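Local coordinates for protein iron transport multicopper oxidase FET3 (Saccharomyces cerevisiae, PDB 1ZPU) that oxidises ferrous to ferric iron with four copper ions, reducing dioxygen to water, as part of yeast high-affinity iron uptake, and also has cuprous oxidase activity, at residues A[318-323]-A[335-340]; A[383-388]-A[418-423]. All blocks are in the same frame, centred on the assembly; numbering follows the deposited sequence.

From the N terminus, strand 316-326 runs out and strand 332-336 turns back against it, so contact 1 closes the short loop of a beta hairpin. After strand 379-386 the chain passes through strands 392-396 and 401-406, and the following loop, before strand 434-436, brings 418-423 back to it in contact 2. The two closures are in series and neither nests nor crosses, yet strands 316-326 and 379-386 are parallel neighbours in one sheet of the third plastocyanin-like domain. The centres of the two contacts lie about 11 Å apart, joined by probable backbone hydrogen bonds, V383 N to I318 O at 2.7 Å and V320 N to V383 O at 2.8 Å. N385 ND2 also bonds D321 OD1.

Contact 1. Residues A[318-323]-A[335-340]; sequences ITVDVV and FFNNIT. With NAG (2-acetamido-2-deoxy-beta-D-glucopyranose), chain B.
N337, F336 and F335 bury the most surface against strand 318-323, in an antiparallel beta hairpin at a sheet edge of the third plastocyanin-like domain. V323 and F335 form a hydrogen-bonded pair, evidenced by F335 N to V323 O at 2.8 Å and a weak return bond; V322 and F336 are the adjacent non-hydrogen-bonded pair. F335 CB lies 4.1 Å from V323 CG1, and V323 O lies at the edge of the F335 ring, in its plane.

Past F336 the strand ends, but N337 still binds strand 318-323: its N donates to D321 O at 2.8 Å, in the carbonyl plane, while OD1 accepts from D321 N at 3.0 Å, the donor 42° out of the amide plane. N337 ND2 adds a weak bond to T319 O, so the amide grips the strand on either side of V320.

The CD2-CE2 side of the F336 ring meets V320 and V322: CD2 lies 3.6 Å from V320 CG2, and CE2 3.4 Å from V322 CG2. F394 also meets this ring, and the copper ligands H392 and H462 lie near V322 and F336. A type II' turn from F336 to I339 carries N338, whose ND2 is covalently bonded to C1 of an N-acetylglucosamine.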
# COMPACT_ATOMS: atom_id res chain seq x y z
N ILE A 318 2.12 -0.65 -20.90
CA ILE A 318 0.84 -1.12 -20.39
C ILE A 318 -0.09 0.09 -20.19
O ILE A 318 0.19 0.96 -19.37
CB ILE A 318 1.02 -1.90 -19.06
CG1 ILE A 318 2.00 -3.06 -19.25
CG2 ILE A 318 -0.31 -2.39 -18.51
CD1 ILE A 318 2.54 -3.66 -17.98
N THR A 319 -1.18 0.16 -20.95
CA THR A 319 -2.16 1.24 -20.79
C THR A 319 -3.44 0.70 -20.16
O THR A 319 -4.10 -0.17 -20.71
CB THR A 319 -2.46 1.96 -22.13
OG1 THR A 319 -1.26 2.55 -22.63
CG2 THR A 319 -3.49 3.08 -21.93
N VAL A 320 -3.79 1.23 -19.00
CA VAL A 320 -5.00 0.79 -18.32
C VAL A 320 -5.91 1.96 -17.98
O VAL A 320 -5.46 3.00 -17.49
CB VAL A 320 -4.70 -0.06 -17.06
CG1 VAL A 320 -3.98 -1.34 -17.44
CG2 VAL A 320 -3.87 0.72 -16.06
N ASP A 321 -7.20 1.79 -18.25
CA ASP A 321 -8.22 2.76 -17.84
C ASP A 321 -8.90 2.26 -16.57
O ASP A 321 -9.21 1.08 -16.46
CB ASP A 321 -9.24 3.00 -18.95
CG ASP A 321 -8.64 3.70 -20.17
OD1 ASP A 321 -7.42 4.00 -20.17
OD2 ASP A 321 -9.37 3.94 -21.15
N VAL A 322 -9.09 3.17 -15.62
CA VAL A 322 -9.69 2.84 -14.34
C VAL A 322 -11.13 3.35 -14.29
O VAL A 322 -11.37 4.55 -14.42
CB VAL A 322 -8.91 3.46 -13.19
CG1 VAL A 322 -9.62 3.22 -11.87
CG2 VAL A 322 -7.49 2.91 -13.15
N VAL A 323 -12.07 2.45 -14.09
CA VAL A 323 -13.47 2.82 -13.95
C VAL A 323 -14.20 1.88 -12.98
O VAL A 323 -13.79 0.72 -12.80
CB VAL A 323 -14.18 2.87 -15.33
CG1 VAL A 323 -14.47 1.48 -15.87
CG2 VAL A 323 -15.45 3.69 -15.24
N PHE A 335 -12.51 -1.75 -12.37
CA PHE A 335 -11.93 -2.31 -13.58
C PHE A 335 -10.61 -1.67 -14.01
O PHE A 335 -10.46 -0.45 -13.97
CB PHE A 335 -12.93 -2.18 -14.74
CG PHE A 335 -14.19 -2.96 -14.55
CD1 PHE A 335 -15.25 -2.44 -13.81
CD2 PHE A 335 -14.34 -4.21 -15.14
CE1 PHE A 335 -16.43 -3.15 -13.64
CE2 PHE A 335 -15.53 -4.93 -14.97
CZ PHE A 335 -16.56 -4.40 -14.22
N PHE A 336 -9.66 -2.51 -14.40
CA PHE A 336 -8.55 -2.07 -15.23
C PHE A 336 -8.94 -2.48 -16.65
O PHE A 336 -9.13 -3.66 -16.92
CB PHE A 336 -7.23 -2.73 -14.81
CG PHE A 336 -6.44 -1.96 -13.75
CD1 PHE A 336 -5.79 -2.65 -12.73
CD2 PHE A 336 -6.34 -0.57 -13.80
CE1 PHE A 336 -5.05 -1.96 -11.76
CE2 PHE A 336 -5.60 0.13 -12.83
CZ PHE A 336 -4.96 -0.56 -11.81
N ASN A 337 -9.06 -1.49 -17.54
CA ASN A 337 -9.69 -1.69 -18.85
C ASN A 337 -11.04 -2.38 -18.67
O ASN A 337 -11.92 -1.83 -18.01
CB ASN A 337 -8.79 -2.47 -19.80
CG ASN A 337 -7.48 -1.75 -20.07
OD1 ASN A 337 -7.43 -0.52 -20.14
ND2 ASN A 337 -6.40 -2.52 -20.22
N ASN A 338 -11.18 -3.59 -19.20
CA ASN A 338 -12.45 -4.31 -19.07
C ASN A 338 -12.39 -5.50 -18.12
O ASN A 338 -13.22 -6.41 -18.20
CB ASN A 338 -12.97 -4.73 -20.44
CG ASN A 338 -12.05 -5.73 -21.15
OD1 ASN A 338 -10.91 -5.96 -20.74
ND2 ASN A 338 -12.56 -6.31 -22.25
N ILE A 339 -11.41 -5.49 -17.21
CA ILE A 339 -11.16 -6.62 -16.30
C ILE A 339 -11.20 -6.22 -14.82
O ILE A 339 -10.55 -5.26 -14.42
CB ILE A 339 -9.80 -7.30 -16.64
CG1 ILE A 339 -9.82 -7.85 -18.08
CG2 ILE A 339 -9.47 -8.42 -15.65
CD1 ILE A 339 -8.50 -8.38 -18.57
N THR A 340 -11.99 -6.95 -14.04
CA THR A 340 -11.92 -6.93 -12.58
C THR A 340 -11.05 -8.10 -12.19
O THR A 340 -11.30 -9.22 -12.65
CB THR A 340 -13.26 -7.26 -11.92
OG1 THR A 340 -14.35 -6.79 -12.73
CG2 THR A 340 -13.33 -6.69 -10.51
C1 NAG B . -12.24 -7.71 -22.37
C2 NAG B . -12.86 -9.10 -22.20
C3 NAG B . -12.34 -10.09 -23.25
C4 NAG B . -11.87 -9.42 -24.54
C5 NAG B . -10.86 -8.30 -24.26
C6 NAG B . -11.01 -7.10 -25.19
C7 NAG B . -13.19 -10.54 -20.23
C8 NAG B . -12.69 -11.96 -20.39
N2 NAG B . -12.53 -9.56 -20.86
O3 NAG B . -13.33 -11.05 -23.56
O4 NAG B . -11.25 -10.39 -25.35
O5 NAG B . -10.94 -7.86 -22.91
O6 NAG B . -11.04 -7.55 -26.53
O7 NAG B . -14.17 -10.30 -19.53

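Contact 2. Residues A[383-388]-A[418-423]; sequences VLNNQD and PHSFDP
N385 and S420 mark the closest backbone approach, with CA atoms 5.2 Å apart, where the end of strand 379-386 meets an irregular loop segment in the third plastocyanin-like domain of this cupredoxin-type fold. The two run nearly antiparallel, their end-to-end directions differing by 172°, and P418 falls beside Q387. No beta bridge forms between them; one side-chain-to-backbone hydrogen bond links them.

That bond is made by N385. Its OD1 accepts F421 N at 2.9 Å with an N-H...O angle of 162°, the donor tilted from the carbonyl plane. CB of N385 points toward the loop, and CG lies anti to the carbonyl carbon (chi1 -57°). S420 packs alongside the same amide, with OG 3.3 Å from N385 CG, a packing contact with no hydrogen bond between the two side chains. The other branch, ND2, donates to D321 on strand 316-326, so both ends of the buried amide are engaged and the loop is tied through it to a second strand.

Beyond this bond, V383 and F421 cross at about a right angle. V383 CG1 touches F421 CB at 3.6 Å and reaches ring atom CD2 at 3.9 Å, approaching the ring obliquely. H426 meets the same ring, and V448 and N446 of strand 446-452 touch F421 as well. At the opposite end P418 CB rests 3.8 Å from N386 O, and the Q387 side chain crosses P418 at about a right angle, with NE2 its nearest atom.

The strand ends in an Asx turn, in which N386 OD1 accepts the backbone N of D388 at 3.0 Å. This turn lies next to the type 1 copper site: D388 OD2 is hydrogen-bonded to NE2 of the copper ligand H392.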
# COMPACT_ATOMS: atom_id res chain seq x y z
N VAL A 383 0.82 3.22 -18.13
CA VAL A 383 -0.01 4.39 -18.36
C VAL A 383 -1.36 4.13 -17.71
O VAL A 383 -2.07 3.19 -18.06
CB VAL A 383 -0.21 4.69 -19.87
CG1 VAL A 383 -1.08 5.92 -20.07
CG2 VAL A 383 1.14 4.86 -20.57
N LEU A 384 -1.71 4.97 -16.74
CA LEU A 384 -2.96 4.81 -16.04
C LEU A 384 -3.86 6.01 -16.29
O LEU A 384 -3.48 7.14 -15.98
CB LEU A 384 -2.69 4.58 -14.55
CG LEU A 384 -3.87 4.24 -13.64
CD1 LEU A 384 -3.48 3.19 -12.65
CD2 LEU A 384 -4.41 5.46 -12.93
N ASN A 385 -5.03 5.75 -16.85
CA ASN A 385 -6.03 6.77 -17.14
C ASN A 385 -7.27 6.63 -16.24
O ASN A 385 -8.09 5.73 -16.42
CB ASN A 385 -6.46 6.68 -18.61
CG ASN A 385 -5.31 6.81 -19.56
OD1 ASN A 385 -4.52 7.75 -19.48
ND2 ASN A 385 -5.20 5.87 -20.49
N ASN A 386 -7.41 7.54 -15.26
CA ASN A 386 -8.56 7.54 -14.37
C ASN A 386 -9.82 8.04 -15.06
O ASN A 386 -9.92 9.21 -15.43
CB ASN A 386 -8.31 8.38 -13.12
CG ASN A 386 -9.35 8.13 -12.03
OD1 ASN A 386 -10.04 7.12 -12.04
ND2 ASN A 386 -9.46 9.06 -11.09
N GLN A 387 -10.79 7.15 -15.21
CA GLN A 387 -12.08 7.49 -15.80
C GLN A 387 -13.10 7.72 -14.67
O GLN A 387 -14.25 8.06 -14.92
CB GLN A 387 -12.56 6.35 -16.68
CG GLN A 387 -13.04 6.77 -18.04
CD GLN A 387 -11.91 6.84 -19.04
OE1 GLN A 387 -10.89 6.15 -18.90
NE2 GLN A 387 -12.07 7.67 -20.06
N ASP A 388 -12.64 7.51 -13.44
CA ASP A 388 -13.44 7.67 -12.22
C ASP A 388 -13.19 9.05 -11.60
O ASP A 388 -12.09 9.60 -11.74
CB ASP A 388 -13.07 6.58 -11.21
CG ASP A 388 -13.79 6.75 -9.87
OD1 ASP A 388 -15.04 6.65 -9.85
OD2 ASP A 388 -13.11 6.98 -8.83
N PRO A 418 -12.81 13.37 -18.09
CA PRO A 418 -11.53 12.65 -17.99
C PRO A 418 -10.59 12.89 -19.17
O PRO A 418 -11.04 12.97 -20.31
CB PRO A 418 -11.96 11.18 -17.98
CG PRO A 418 -13.38 11.20 -17.52
CD PRO A 418 -13.95 12.43 -18.12
N HIS A 419 -9.29 13.00 -18.89
CA HIS A 419 -8.27 13.14 -19.92
C HIS A 419 -7.21 12.07 -19.79
O HIS A 419 -6.64 11.86 -18.71
CB HIS A 419 -7.67 14.54 -19.90
CG HIS A 419 -8.63 15.59 -20.35
ND1 HIS A 419 -9.46 16.26 -19.48
CD2 HIS A 419 -8.95 16.04 -21.59
CE1 HIS A 419 -10.22 17.10 -20.15
NE2 HIS A 419 -9.93 16.99 -21.43
N SER A 420 -6.96 11.35 -20.88
CA SER A 420 -5.95 10.30 -20.91
C SER A 420 -4.57 10.89 -21.19
O SER A 420 -4.45 12.02 -21.68
CB SER A 420 -6.29 9.27 -21.98
OG SER A 420 -7.36 8.44 -21.57
N PHE A 421 -3.53 10.12 -20.87
CA PHE A 421 -2.19 10.45 -21.31
C PHE A 421 -2.14 10.31 -22.81
O PHE A 421 -2.65 9.33 -23.35
CB PHE A 421 -1.16 9.51 -20.69
CG PHE A 421 0.23 9.69 -21.22
CD1 PHE A 421 0.95 10.85 -20.93
CD2 PHE A 421 0.82 8.71 -22.00
CE1 PHE A 421 2.24 11.02 -21.42
CE2 PHE A 421 2.11 8.87 -22.50
CZ PHE A 421 2.82 10.03 -22.20
N ASP A 422 -1.56 11.30 -23.48
CA ASP A 422 -1.34 11.22 -24.91
C ASP A 422 0.16 11.22 -25.21
O ASP A 422 0.85 12.22 -24.94
CB ASP A 422 -2.06 12.34 -25.65
CG ASP A 422 -2.15 12.10 -27.15
OD1 ASP A 422 -1.20 11.52 -27.74
OD2 ASP A 422 -3.18 12.49 -27.75
N PRO A 423 0.68 10.11 -25.76
CA PRO A 423 2.10 10.00 -26.09
C PRO A 423 2.52 11.06 -27.09
O PRO A 423 3.70 11.40 -27.17
CB PRO A 423 2.21 8.61 -26.72
CG PRO A 423 0.83 8.30 -27.19
CD PRO A 423 -0.05 8.88 -26.15